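Local coordinates for 2L protein (Yaba-like disease virus, PDB 3IT8), which adopts an MHC class I-like fold with an Ig-like domain and probably acts as a secreted poxviral inhibitor that binds host tumour necrosis factor, at residues T2-Y7 with Y22-D27; L29-S34 with N45-W50; S54-T59 with L168-M173. All coordinates share one frame; numbering follows the deposited sequence.

Contact 1 (T2-Y7 with Y22-D27); sequences TLKYNY and YDHYND. With NAG (2-acetamido-2-deoxy-beta-D-glucopyranose), chain M.
Tyr-5 and Asp-23 face each other on the tightly packed side of this antiparallel strand pair. The phenol ring and the carboxylate lie side by side and point the same way, their planes 65° apart, with Tyr-5 CE1 3.2 Å from Asp-23 OD2. Asp-23 CG is anti to its backbone N (chi1 -175°), and the carboxylate beyond it brings OD1 to 3.6 Å from Leu-3 CD1. Tyr-170 OH hydrogen-bonds to both Tyr-5 OH and Asp-23 OD2, and Tyr-64 OH adds a further bond to that carboxylate oxygen, so the buried acid is well supplied with partners. The backbones pair through reciprocal bonds at Lys-4/His-24, where His-24 N lies 2.9 Å from Lys-4 O, and at Asn-6/Tyr-22. Past the end of strand 22-25, Asn-26 turns its amide back: OD1 accepts from Thr-2 N at 3.0 Å, while Asn-26 N donates to Thr-2 O at 2.8 Å from above the carbonyl plane. On the opposite face Lys-4, Tyr-22 and His-24 are partly exposed and pack more loosely, while Asn-6 beside them is buried. Here Asn-6 ND2 carries an N-linked NAG. Lys-4 NZ hydrogen-bonds to the sugar's acetyl oxygen O7 at 2.9 Å, its chain bent at chi3 (72°), and Tyr-22 CE1 approaches NAG O6. In the eight-stranded sheet of the MHC-like platform, strand 2-10 is flanked on its other side by strand 90-100 and strand 18-25 by strand 28-36, while helix 148-174 covers Leu-3 and Tyr-25 through Tyr-170.

Contact 2 (L29-S34 with N45-W50); sequences LVTKIS and NFRADW
Strand 29-34 runs antiparallel to 45-47, their axes 4.6 Å apart at closest approach and 158° between their directions, with Lys-32 opposite Phe-46 as a hydrogen-bonded pair and Thr-31 opposite Arg-47 as a non-hydrogen-bonded one. Lys-32 N donates to Phe-46 O at 3.1 Å. Lys-32 O receives two amides, a good bond from Asn-45 N at 2.8 Å and a weak one from Phe-46 N. Beyond the strand, Ala-48 N still reaches Val-30 O. Two residues facing one make Asn-45 and Phe-46 a classic beta bulge against Lys-32, and Val-30 with Thr-31 forms a second against Asp-23 of the next strand. This hairpin closes one margin of the platform sheet, strand 41-47 being its outermost strand within the chain, as the fourth strand is in the alpha1 domain of MHC class I. On the Lys-32 face, with Phe-46 CG anti to its backbone N (chi1 -179°), the ring lies where Leu-29 crosses it obliquely, CD2 over one face in a CH-pi contact, 4.0 Å from the centroid and 28° off the normal. Lys-32 CB meets Phe-46 CB at 3.8 Å, while its extended chain passes the Asn-45 amide. On the other face Thr-31 and Arg-47 lie side by side, but too close in the model to be trusted; Thr-31 OG1, its place therefore less certain, is within hydrogen-bonding reach of Tyr-64 OH. Farther along, Val-30 CG2 touches Trp-50 CH2 at 3.9 Å, the two side chains crossing at about a right angle, and Ala-48 CB covers part of one indole face.

Contact 3 (S54-T59 with L168-M173); sequences SRSPHT and LDYQKM. With NAG (2-acetamido-2-deoxy-beta-D-glucopyranose), chain N.
Arg-55 and Met-173 slide past each other in opposite directions where the loop after strand 41-47 meets the last turns of helix 148-174. Arg-55 CB packs on the methionine thioether, 3.7 Å from Met-173 SD, with CE almost as near. CG and CD come next to the acetyl group of an N-linked NAG, each 3.5 Å from its methyl C8. The chain bends at chi3 (-76°), bringing NE back toward Met-173 SD. CZ lies 3.7 Å from Met-173 CG, and NH2 comes nearer still, at 3.4 Å, so the methylene sits over one guanidinium face, toward its rim. The aliphatic chain of the arginine thus meets the sugar, and its guanidinium face meets the helix. Deeper in, Ser-56 OG lies 3.7 Å from Asp-169 CB, and the Asp-169 and Pro-57 side chains cross at about a right angle, with OD2 beside Pro-57 CD. Ser-56 to Thr-59 form a type I turn, in which the hydroxyls of Ser-56 and Thr-59 hydrogen-bond to each other. Thr-59 and Tyr-170 also cross at about a right angle; Thr-59 OG1 is 3.3 Å from Tyr-170 OH, a bond whose proton may go elsewhere, while Thr-59 CG2 packs on the same phenol oxygen, whose stronger partner is Asp-23. His-58 ND1 hydrogen-bonds to an aromatic side chain of another protein, which places this loop at an intermolecular interface. Phe-51 stacks on Tyr-170 and touches Met-173; the loop leads into helix 61-82, whose Tyr-64 borders Thr-59 and Tyr-170, and Tyr-170 also touches Leu-3 of strand 2-10 and Tyr-25 of strand 18-25.

From the N terminus the three contacts come in series, none nested in or crossing another. Contact 1 closes the hairpin of strands 2-10 and 18-25, with residues 8-21 between its segments, at the middle of the platform sheet. The chain passes straight into strand 28-36, and contact 2 closes the hairpin of strands 28-36 and 41-47, with 35-44 between, at the sheet's margin; strands 18-25 and 28-36 are neighbours, so the two hairpins form one continuous sheet. Contact 3 begins just beyond and closes a far longer excursion, from 60 to 167, by setting the loop 54-59 against helix 148-174. That helix reaches both hairpins: the Tyr-170 hydroxyl bonds to contact 1 and its ring touches Val-30, while Trp-50 packs on the Met-173 backbone.

Contact 1 (T2-Y7 with Y22-D27)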
loop_
_atom_site.group_PDB
_atom_site.type_symbol
_atom_site.label_atom_id
_atom_site.label_comp_id
_atom_site.label_asym_id
_atom_site.label_seq_id
_atom_site.Cartn_x
_atom_site.Cartn_y
_atom_site.Cartn_z
ATOM N N THR D 2 10.049 0.636 -33.860
ATOM C CA THR D 2 8.884 0.007 -34.445
ATOM C C THR D 2 9.011 -1.485 -34.672
ATOM O O THR D 2 10.086 -1.983 -35.001
ATOM C CB THR D 2 8.574 0.694 -35.791
ATOM O OG1 THR D 2 7.474 1.584 -35.608
ATOM C CG2 THR D 2 8.266 -0.324 -36.898
ATOM N N LEU D 3 7.905 -2.197 -34.475
ATOM C CA LEU D 3 7.860 -3.632 -34.750
ATOM C C LEU D 3 6.601 -3.903 -35.604
ATOM O O LEU D 3 5.477 -3.682 -35.154
ATOM C CB LEU D 3 7.824 -4.449 -33.459
ATOM C CG LEU D 3 7.910 -5.973 -33.692
ATOM C CD1 LEU D 3 9.136 -6.330 -34.515
ATOM C CD2 LEU D 3 7.983 -6.696 -32.361
ATOM N N LYS D 4 6.789 -4.355 -36.841
ATOM C CA LYS D 4 5.650 -4.609 -37.719
ATOM C C LYS D 4 5.608 -6.019 -38.303
ATOM O O LYS D 4 6.617 -6.513 -38.797
ATOM C CB LYS D 4 5.642 -3.588 -38.865
ATOM C CG LYS D 4 4.441 -3.718 -39.772
ATOM C CD LYS D 4 4.424 -2.688 -40.894
ATOM C CE LYS D 4 5.462 -2.968 -41.964
ATOM N NZ LYS D 4 5.327 -2.040 -43.135
ATOM N N TYR D 5 4.441 -6.657 -38.233
ATOM C CA TYR D 5 4.213 -7.994 -38.788
ATOM C C TYR D 5 3.228 -7.859 -39.956
ATOM O O TYR D 5 2.166 -7.243 -39.816
ATOM C CB TYR D 5 3.624 -8.917 -37.727
ATOM C CG TYR D 5 4.620 -9.417 -36.704
ATOM C CD1 TYR D 5 5.928 -8.935 -36.674
ATOM C CD2 TYR D 5 4.252 -10.365 -35.749
ATOM C CE1 TYR D 5 6.850 -9.382 -35.714
ATOM C CE2 TYR D 5 5.162 -10.814 -34.782
ATOM C CZ TYR D 5 6.454 -10.317 -34.771
ATOM O OH TYR D 5 7.341 -10.741 -33.812
ATOM N N ASN D 6 3.569 -8.424 -41.104
ATOM C CA ASN D 6 2.723 -8.327 -42.293
ATOM C C ASN D 6 2.504 -9.712 -42.883
ATOM O O ASN D 6 3.449 -10.354 -43.325
ATOM C CB ASN D 6 3.407 -7.399 -43.327
ATOM C CG ASN D 6 2.597 -7.199 -44.610
ATOM O OD1 ASN D 6 1.532 -7.793 -44.805
ATOM N ND2 ASN D 6 3.139 -6.349 -45.485
ATOM N N TYR D 7 1.267 -10.185 -42.857
ATOM C CA TYR D 7 0.938 -11.473 -43.444
ATOM C C TYR D 7 0.121 -11.172 -44.696
ATOM O O TYR D 7 -0.854 -10.420 -44.628
ATOM C CB TYR D 7 0.071 -12.322 -42.515
ATOM C CG TYR D 7 0.705 -12.729 -41.217
ATOM C CD1 TYR D 7 0.709 -11.867 -40.125
ATOM C CD2 TYR D 7 1.236 -14.005 -41.050
ATOM C CE1 TYR D 7 1.213 -12.270 -38.892
ATOM C CE2 TYR D 7 1.746 -14.415 -39.828
ATOM C CZ TYR D 7 1.725 -13.540 -38.744
ATOM O OH TYR D 7 2.183 -13.935 -37.502
ATOM N N TYR D 22 6.297 -10.878 -43.371
ATOM C CA TYR D 22 7.470 -10.051 -43.141
ATOM C C TYR D 22 7.478 -9.562 -41.711
ATOM O O TYR D 22 6.451 -9.158 -41.177
ATOM C CB TYR D 22 7.499 -8.831 -44.074
ATOM C CG TYR D 22 7.695 -9.150 -45.536
ATOM C CD1 TYR D 22 6.626 -9.081 -46.432
ATOM C CD2 TYR D 22 8.946 -9.532 -46.027
ATOM C CE1 TYR D 22 6.797 -9.380 -47.780
ATOM C CE2 TYR D 22 9.127 -9.838 -47.376
ATOM C CZ TYR D 22 8.049 -9.756 -48.247
ATOM O OH TYR D 22 8.219 -10.021 -49.590
ATOM N N ASP D 23 8.652 -9.617 -41.096
ATOM C CA ASP D 23 8.867 -9.143 -39.734
ATOM C C ASP D 23 9.856 -7.975 -39.864
ATOM O O ASP D 23 11.010 -8.167 -40.250
ATOM C CB ASP D 23 9.488 -10.249 -38.891
ATOM C CG ASP D 23 9.636 -9.857 -37.435
ATOM O OD1 ASP D 23 9.835 -8.663 -37.154
ATOM O OD2 ASP D 23 9.573 -10.745 -36.561
ATOM N N HIS D 24 9.409 -6.764 -39.558
ATOM C CA HIS D 24 10.275 -5.589 -39.660
ATOM C C HIS D 24 10.467 -4.854 -38.340
ATOM O O HIS D 24 9.493 -4.473 -37.675
ATOM C CB HIS D 24 9.711 -4.590 -40.665
ATOM C CG HIS D 24 9.881 -4.996 -42.091
ATOM N ND1 HIS D 24 11.094 -4.944 -42.737
ATOM C CD2 HIS D 24 8.982 -5.418 -43.009
ATOM C CE1 HIS D 24 10.938 -5.314 -43.994
ATOM N NE2 HIS D 24 9.664 -5.606 -44.185
ATOM N N TYR D 25 11.725 -4.669 -37.951
ATOM C CA TYR D 25 12.060 -3.899 -36.746
ATOM C C TYR D 25 12.549 -2.573 -37.337
ATOM O O TYR D 25 13.591 -2.540 -37.991
ATOM C CB TYR D 25 13.184 -4.553 -35.968
ATOM C CG TYR D 25 13.581 -3.720 -34.794
ATOM C CD1 TYR D 25 12.718 -3.556 -33.710
ATOM C CD2 TYR D 25 14.790 -3.032 -34.782
ATOM C CE1 TYR D 25 13.046 -2.722 -32.644
ATOM C CE2 TYR D 25 15.130 -2.195 -33.718
ATOM C CZ TYR D 25 14.252 -2.046 -32.656
ATOM O OH TYR D 25 14.579 -1.215 -31.612
ATOM N N ASN D 26 11.810 -1.486 -37.120
ATOM C CA ASN D 26 12.168 -0.201 -37.730
ATOM C C ASN D 26 12.092 -0.517 -39.213
ATOM O O ASN D 26 11.142 -1.162 -39.645
ATOM C CB ASN D 26 13.587 0.239 -37.367
ATOM C CG ASN D 26 13.689 0.754 -35.953
ATOM O OD1 ASN D 26 12.681 0.982 -35.290
ATOM N ND2 ASN D 26 14.914 0.956 -35.483
ATOM N N ASP D 27 13.078 -0.091 -39.990
ATOM C CA ASP D 27 13.064 -0.398 -41.417
ATOM C C ASP D 27 13.925 -1.621 -41.728
ATOM O O ASP D 27 14.240 -1.871 -42.884
ATOM C CB ASP D 27 13.534 0.807 -42.251
ATOM C CG ASP D 27 14.907 1.326 -41.838
ATOM O OD1 ASP D 27 15.547 0.735 -40.927
ATOM O OD2 ASP D 27 15.353 2.339 -42.434
HETATM C C1 NAG M . 2.635 -6.211 -46.844
HETATM C C2 NAG M . 2.681 -4.739 -47.258
HETATM C C3 NAG M . 2.158 -4.590 -48.703
HETATM C C4 NAG M . 2.989 -5.471 -49.649
HETATM C C5 NAG M . 2.896 -6.915 -49.126
HETATM C C6 NAG M . 3.674 -7.912 -49.966
HETATM C C7 NAG M . 2.465 -3.240 -45.378
HETATM C C8 NAG M . 1.637 -2.154 -44.723
HETATM N N2 NAG M . 1.880 -3.957 -46.336
HETATM O O3 NAG M . 2.226 -3.234 -49.120
HETATM O O4 NAG M . 2.512 -5.370 -51.001
HETATM O O5 NAG M . 3.407 -6.989 -47.766
HETATM O O6 NAG M . 5.065 -7.856 -49.686
HETATM O O7 NAG M . 3.622 -3.425 -45.014
#

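Contact 2 (L29-S34 with N45-W50)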
loop_
_atom_site.group_PDB
_atom_site.type_symbol
_atom_site.label_atom_id
_atom_site.label_comp_id
_atom_site.label_asym_id
_atom_site.label_seq_id
_atom_site.Cartn_x
_atom_site.Cartn_y
_atom_site.Cartn_z
ATOM N N LEU D 29 14.550 -5.577 -42.131
ATOM C CA LEU D 29 13.884 -6.850 -42.307
ATOM C C LEU D 29 14.484 -7.845 -41.307
ATOM O O LEU D 29 15.695 -7.972 -41.192
ATOM C CB LEU D 29 14.069 -7.349 -43.737
ATOM C CG LEU D 29 13.513 -8.752 -43.971
ATOM C CD1 LEU D 29 12.004 -8.753 -43.695
ATOM C CD2 LEU D 29 13.836 -9.207 -45.398
ATOM N N VAL D 30 13.635 -8.545 -40.574
ATOM C CA VAL D 30 14.115 -9.513 -39.606
ATOM C C VAL D 30 13.816 -10.943 -40.048
ATOM O O VAL D 30 14.638 -11.842 -39.863
ATOM C CB VAL D 30 13.460 -9.291 -38.245
ATOM C CG1 VAL D 30 13.940 -10.338 -37.258
ATOM C CG2 VAL D 30 13.777 -7.912 -37.747
ATOM N N THR D 31 12.636 -11.152 -40.628
ATOM C CA THR D 31 12.234 -12.472 -41.082
ATOM C C THR D 31 11.313 -12.421 -42.274
ATOM O O THR D 31 10.433 -11.565 -42.342
ATOM C CB THR D 31 11.479 -13.212 -39.989
ATOM O OG1 THR D 31 12.370 -13.507 -38.920
ATOM C CG2 THR D 31 10.903 -14.495 -40.505
ATOM N N LYS D 32 11.526 -13.334 -43.215
ATOM C CA LYS D 32 10.650 -13.443 -44.366
ATOM C C LYS D 32 10.248 -14.893 -44.447
ATOM O O LYS D 32 11.088 -15.788 -44.310
ATOM C CB LYS D 32 11.330 -13.059 -45.670
ATOM C CG LYS D 32 10.399 -13.250 -46.855
ATOM C CD LYS D 32 11.063 -12.945 -48.179
ATOM C CE LYS D 32 10.110 -13.201 -49.323
ATOM N NZ LYS D 32 10.777 -13.017 -50.640
ATOM N N ILE D 33 8.958 -15.124 -44.646
ATOM C CA ILE D 33 8.434 -16.471 -44.765
ATOM C C ILE D 33 7.467 -16.513 -45.935
ATOM O O ILE D 33 6.701 -15.572 -46.152
ATOM C CB ILE D 33 7.700 -16.895 -43.479
ATOM C CG1 ILE D 33 8.713 -17.067 -42.341
ATOM C CG2 ILE D 33 6.907 -18.195 -43.729
ATOM C CD1 ILE D 33 8.058 -17.293 -40.982
ATOM N N SER D 34 7.520 -17.586 -46.712
ATOM C CA SER D 34 6.615 -17.724 -47.846
ATOM C C SER D 34 6.068 -19.142 -47.909
ATOM O O SER D 34 6.709 -20.092 -47.456
ATOM C CB SER D 34 7.322 -17.349 -49.140
ATOM O OG SER D 34 8.579 -17.971 -49.201
ATOM N N ASN D 45 12.658 -17.765 -45.502
ATOM C CA ASN D 45 13.547 -17.441 -46.611
ATOM C C ASN D 45 14.665 -16.532 -46.143
ATOM O O ASN D 45 15.775 -16.569 -46.658
ATOM C CB ASN D 45 12.790 -16.732 -47.731
ATOM C CG ASN D 45 11.512 -17.431 -48.101
ATOM O OD1 ASN D 45 11.494 -18.640 -48.319
ATOM N ND2 ASN D 45 10.426 -16.668 -48.186
ATOM N N PHE D 46 14.369 -15.711 -45.151
ATOM C CA PHE D 46 15.354 -14.780 -44.650
ATOM C C PHE D 46 15.278 -14.634 -43.149
ATOM O O PHE D 46 14.202 -14.679 -42.542
ATOM C CB PHE D 46 15.133 -13.415 -45.290
ATOM C CG PHE D 46 16.123 -12.385 -44.863
ATOM C CD1 PHE D 46 17.285 -12.181 -45.591
ATOM C CD2 PHE D 46 15.916 -11.633 -43.706
ATOM C CE1 PHE D 46 18.228 -11.244 -45.176
ATOM C CE2 PHE D 46 16.854 -10.695 -43.278
ATOM C CZ PHE D 46 18.012 -10.501 -44.018
ATOM N N ARG D 47 16.441 -14.451 -42.550
ATOM C CA ARG D 47 16.539 -14.227 -41.116
ATOM C C ARG D 47 17.726 -13.318 -40.844
ATOM O O ARG D 47 18.857 -13.683 -41.141
ATOM C CB ARG D 47 16.740 -15.526 -40.363
ATOM C CG ARG D 47 16.871 -15.275 -38.879
ATOM C CD ARG D 47 15.517 -14.989 -38.255
ATOM N NE ARG D 47 14.933 -16.219 -37.721
ATOM C CZ ARG D 47 13.631 -16.493 -37.693
ATOM N NH1 ARG D 47 12.755 -15.622 -38.176
ATOM N NH2 ARG D 47 13.202 -17.643 -37.177
ATOM N N ALA D 48 17.476 -12.134 -40.295
ATOM C CA ALA D 48 18.565 -11.210 -39.992
ATOM C C ALA D 48 19.594 -11.894 -39.089
ATOM O O ALA D 48 19.238 -12.590 -38.135
ATOM C CB ALA D 48 18.030 -9.970 -39.320
ATOM N N ASP D 49 20.870 -11.696 -39.413
ATOM C CA ASP D 49 21.977 -12.288 -38.665
ATOM C C ASP D 49 22.019 -11.869 -37.190
ATOM O O ASP D 49 22.463 -12.634 -36.342
ATOM C CB ASP D 49 23.301 -11.920 -39.341
ATOM C CG ASP D 49 23.423 -10.428 -39.607
ATOM O OD1 ASP D 49 22.645 -9.902 -40.437
ATOM O OD2 ASP D 49 24.290 -9.776 -38.983
ATOM N N TRP D 50 21.550 -10.662 -36.883
ATOM C CA TRP D 50 21.581 -10.171 -35.511
ATOM C C TRP D 50 20.441 -10.615 -34.609
ATOM O O TRP D 50 20.485 -10.400 -33.395
ATOM C CB TRP D 50 21.636 -8.647 -35.488
ATOM C CG TRP D 50 20.559 -7.952 -36.263
ATOM C CD1 TRP D 50 20.625 -7.521 -37.564
ATOM C CD2 TRP D 50 19.268 -7.563 -35.782
ATOM N NE1 TRP D 50 19.458 -6.880 -37.919
ATOM C CE2 TRP D 50 18.606 -6.897 -36.846
ATOM C CE3 TRP D 50 18.604 -7.709 -34.558
ATOM C CZ2 TRP D 50 17.315 -6.383 -36.716
ATOM C CZ3 TRP D 50 17.320 -7.196 -34.431
ATOM C CH2 TRP D 50 16.691 -6.543 -35.504
#

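Contact 3 (S54-T59 with L168-M173)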
loop_
_atom_site.group_PDB
_atom_site.type_symbol
_atom_site.label_atom_id
_atom_site.label_comp_id
_atom_site.label_asym_id
_atom_site.label_seq_id
_atom_site.Cartn_x
_atom_site.Cartn_y
_atom_site.Cartn_z
ATOM N N SER D 54 15.691 -17.153 -30.251
ATOM C CA SER D 54 15.600 -17.821 -28.954
ATOM C C SER D 54 15.666 -16.808 -27.828
ATOM O O SER D 54 15.261 -17.089 -26.719
ATOM C CB SER D 54 16.740 -18.822 -28.783
ATOM O OG SER D 54 16.634 -19.868 -29.727
ATOM N N ARG D 55 16.196 -15.629 -28.114
ATOM C CA ARG D 55 16.297 -14.598 -27.106
ATOM C C ARG D 55 15.081 -13.680 -27.145
ATOM O O ARG D 55 15.062 -12.645 -26.474
ATOM C CB ARG D 55 17.578 -13.786 -27.302
ATOM C CG ARG D 55 18.833 -14.507 -26.837
ATOM C CD ARG D 55 19.890 -13.527 -26.344
ATOM N NE ARG D 55 20.577 -12.839 -27.433
ATOM C CZ ARG D 55 21.162 -11.649 -27.315
ATOM N NH1 ARG D 55 21.134 -11.009 -26.153
ATOM N NH2 ARG D 55 21.781 -11.098 -28.356
ATOM N N SER D 56 14.065 -14.056 -27.925
ATOM C CA SER D 56 12.848 -13.247 -28.035
ATOM C C SER D 56 11.613 -14.089 -27.752
ATOM O O SER D 56 10.815 -14.383 -28.636
ATOM C CB SER D 56 12.733 -12.613 -29.421
ATOM O OG SER D 56 11.620 -11.739 -29.460
ATOM N N PRO D 57 11.443 -14.475 -26.493
ATOM C CA PRO D 57 10.345 -15.288 -25.964
ATOM C C PRO D 57 8.953 -14.867 -26.410
ATOM O O PRO D 57 8.045 -15.685 -26.450
ATOM C CB PRO D 57 10.494 -15.130 -24.453
ATOM C CG PRO D 57 11.949 -14.957 -24.287
ATOM C CD PRO D 57 12.307 -14.006 -25.398
ATOM N N HIS D 58 8.784 -13.593 -26.739
ATOM C CA HIS D 58 7.478 -13.094 -27.118
ATOM C C HIS D 58 7.221 -12.979 -28.600
ATOM O O HIS D 58 6.201 -12.434 -29.013
ATOM C CB HIS D 58 7.228 -11.775 -26.397
ATOM C CG HIS D 58 7.179 -11.926 -24.909
ATOM N ND1 HIS D 58 6.149 -12.578 -24.263
ATOM C CD2 HIS D 58 8.064 -11.574 -23.946
ATOM C CE1 HIS D 58 6.402 -12.621 -22.968
ATOM N NE2 HIS D 58 7.559 -12.020 -22.748
ATOM N N THR D 59 8.150 -13.484 -29.404
ATOM C CA THR D 59 7.956 -13.494 -30.843
ATOM C C THR D 59 7.216 -14.813 -31.011
ATOM O O THR D 59 7.679 -15.838 -30.530
ATOM C CB THR D 59 9.283 -13.552 -31.599
ATOM O OG1 THR D 59 10.045 -12.373 -31.316
ATOM C CG2 THR D 59 9.032 -13.626 -33.093
ATOM N N LEU D 168 10.949 -5.028 -27.218
ATOM C CA LEU D 168 12.095 -4.737 -26.362
ATOM C C LEU D 168 13.242 -5.733 -26.562
ATOM O O LEU D 168 14.412 -5.378 -26.410
ATOM C CB LEU D 168 11.665 -4.694 -24.891
ATOM C CG LEU D 168 10.679 -3.567 -24.517
ATOM C CD1 LEU D 168 10.370 -3.630 -23.047
ATOM C CD2 LEU D 168 11.255 -2.201 -24.871
ATOM N N ASP D 169 12.916 -6.973 -26.909
ATOM C CA ASP D 169 13.955 -7.964 -27.156
ATOM C C ASP D 169 14.651 -7.651 -28.484
ATOM O O ASP D 169 15.868 -7.817 -28.613
ATOM C CB ASP D 169 13.367 -9.376 -27.200
ATOM C CG ASP D 169 12.913 -9.864 -25.835
ATOM O OD1 ASP D 169 13.664 -9.654 -24.854
ATOM O OD2 ASP D 169 11.816 -10.471 -25.747
ATOM N N TYR D 170 13.880 -7.199 -29.470
ATOM C CA TYR D 170 14.453 -6.859 -30.761
ATOM C C TYR D 170 15.452 -5.732 -30.558
ATOM O O TYR D 170 16.589 -5.788 -31.047
ATOM C CB TYR D 170 13.375 -6.400 -31.746
ATOM C CG TYR D 170 12.526 -7.515 -32.335
ATOM C CD1 TYR D 170 11.582 -8.186 -31.563
ATOM C CD2 TYR D 170 12.644 -7.877 -33.675
ATOM C CE1 TYR D 170 10.774 -9.181 -32.110
ATOM C CE2 TYR D 170 11.838 -8.872 -34.227
ATOM C CZ TYR D 170 10.906 -9.512 -33.436
ATOM O OH TYR D 170 10.080 -10.468 -33.969
ATOM N N GLN D 171 15.017 -4.709 -29.827
ATOM C CA GLN D 171 15.847 -3.557 -29.560
ATOM C C GLN D 171 17.191 -3.966 -28.980
ATOM O O GLN D 171 18.227 -3.483 -29.431
ATOM C CB GLN D 171 15.139 -2.609 -28.615
ATOM C CG GLN D 171 15.964 -1.406 -28.289
ATOM C CD GLN D 171 15.205 -0.395 -27.479
ATOM O OE1 GLN D 171 14.617 -0.726 -26.438
ATOM N NE2 GLN D 171 15.207 0.857 -27.945
ATOM N N LYS D 172 17.181 -4.854 -27.988
ATOM C CA LYS D 172 18.424 -5.326 -27.371
ATOM C C LYS D 172 19.376 -5.932 -28.391
ATOM O O LYS D 172 20.550 -5.570 -28.449
ATOM C CB LYS D 172 18.151 -6.387 -26.310
ATOM C CG LYS D 172 17.671 -5.859 -24.998
ATOM C CD LYS D 172 17.671 -6.957 -23.954
ATOM C CE LYS D 172 17.192 -6.426 -22.595
ATOM N NZ LYS D 172 17.347 -7.408 -21.478
ATOM N N MET D 173 18.873 -6.865 -29.192
ATOM C CA MET D 173 19.706 -7.521 -30.182
ATOM C C MET D 173 20.041 -6.653 -31.370
ATOM O O MET D 173 20.925 -6.983 -32.138
ATOM C CB MET D 173 19.033 -8.800 -30.652
ATOM C CG MET D 173 18.876 -9.809 -29.539
ATOM S SD MET D 173 18.075 -11.345 -30.013
ATOM C CE MET D 173 16.416 -11.005 -29.618
HETATM C C1 NAG N . 21.383 -17.436 -29.480
HETATM C C2 NAG N . 20.881 -18.499 -28.440
HETATM C C3 NAG N . 22.012 -19.249 -27.680
HETATM C C4 NAG N . 23.193 -19.579 -28.579
HETATM C C5 NAG N . 23.617 -18.278 -29.221
HETATM C C6 NAG N . 24.911 -18.345 -29.995
HETATM C C7 NAG N . 20.436 -17.772 -26.173
HETATM C C8 NAG N . 21.392 -16.645 -25.801
HETATM N N2 NAG N . 20.043 -17.844 -27.447
HETATM O O3 NAG N . 21.505 -20.447 -27.104
HETATM O O4 NAG N . 24.254 -20.124 -27.806
HETATM O O5 NAG N . 22.594 -17.859 -30.132
HETATM O O6 NAG N . 25.289 -17.050 -30.436
HETATM O O7 NAG N . 20.069 -18.573 -25.308
#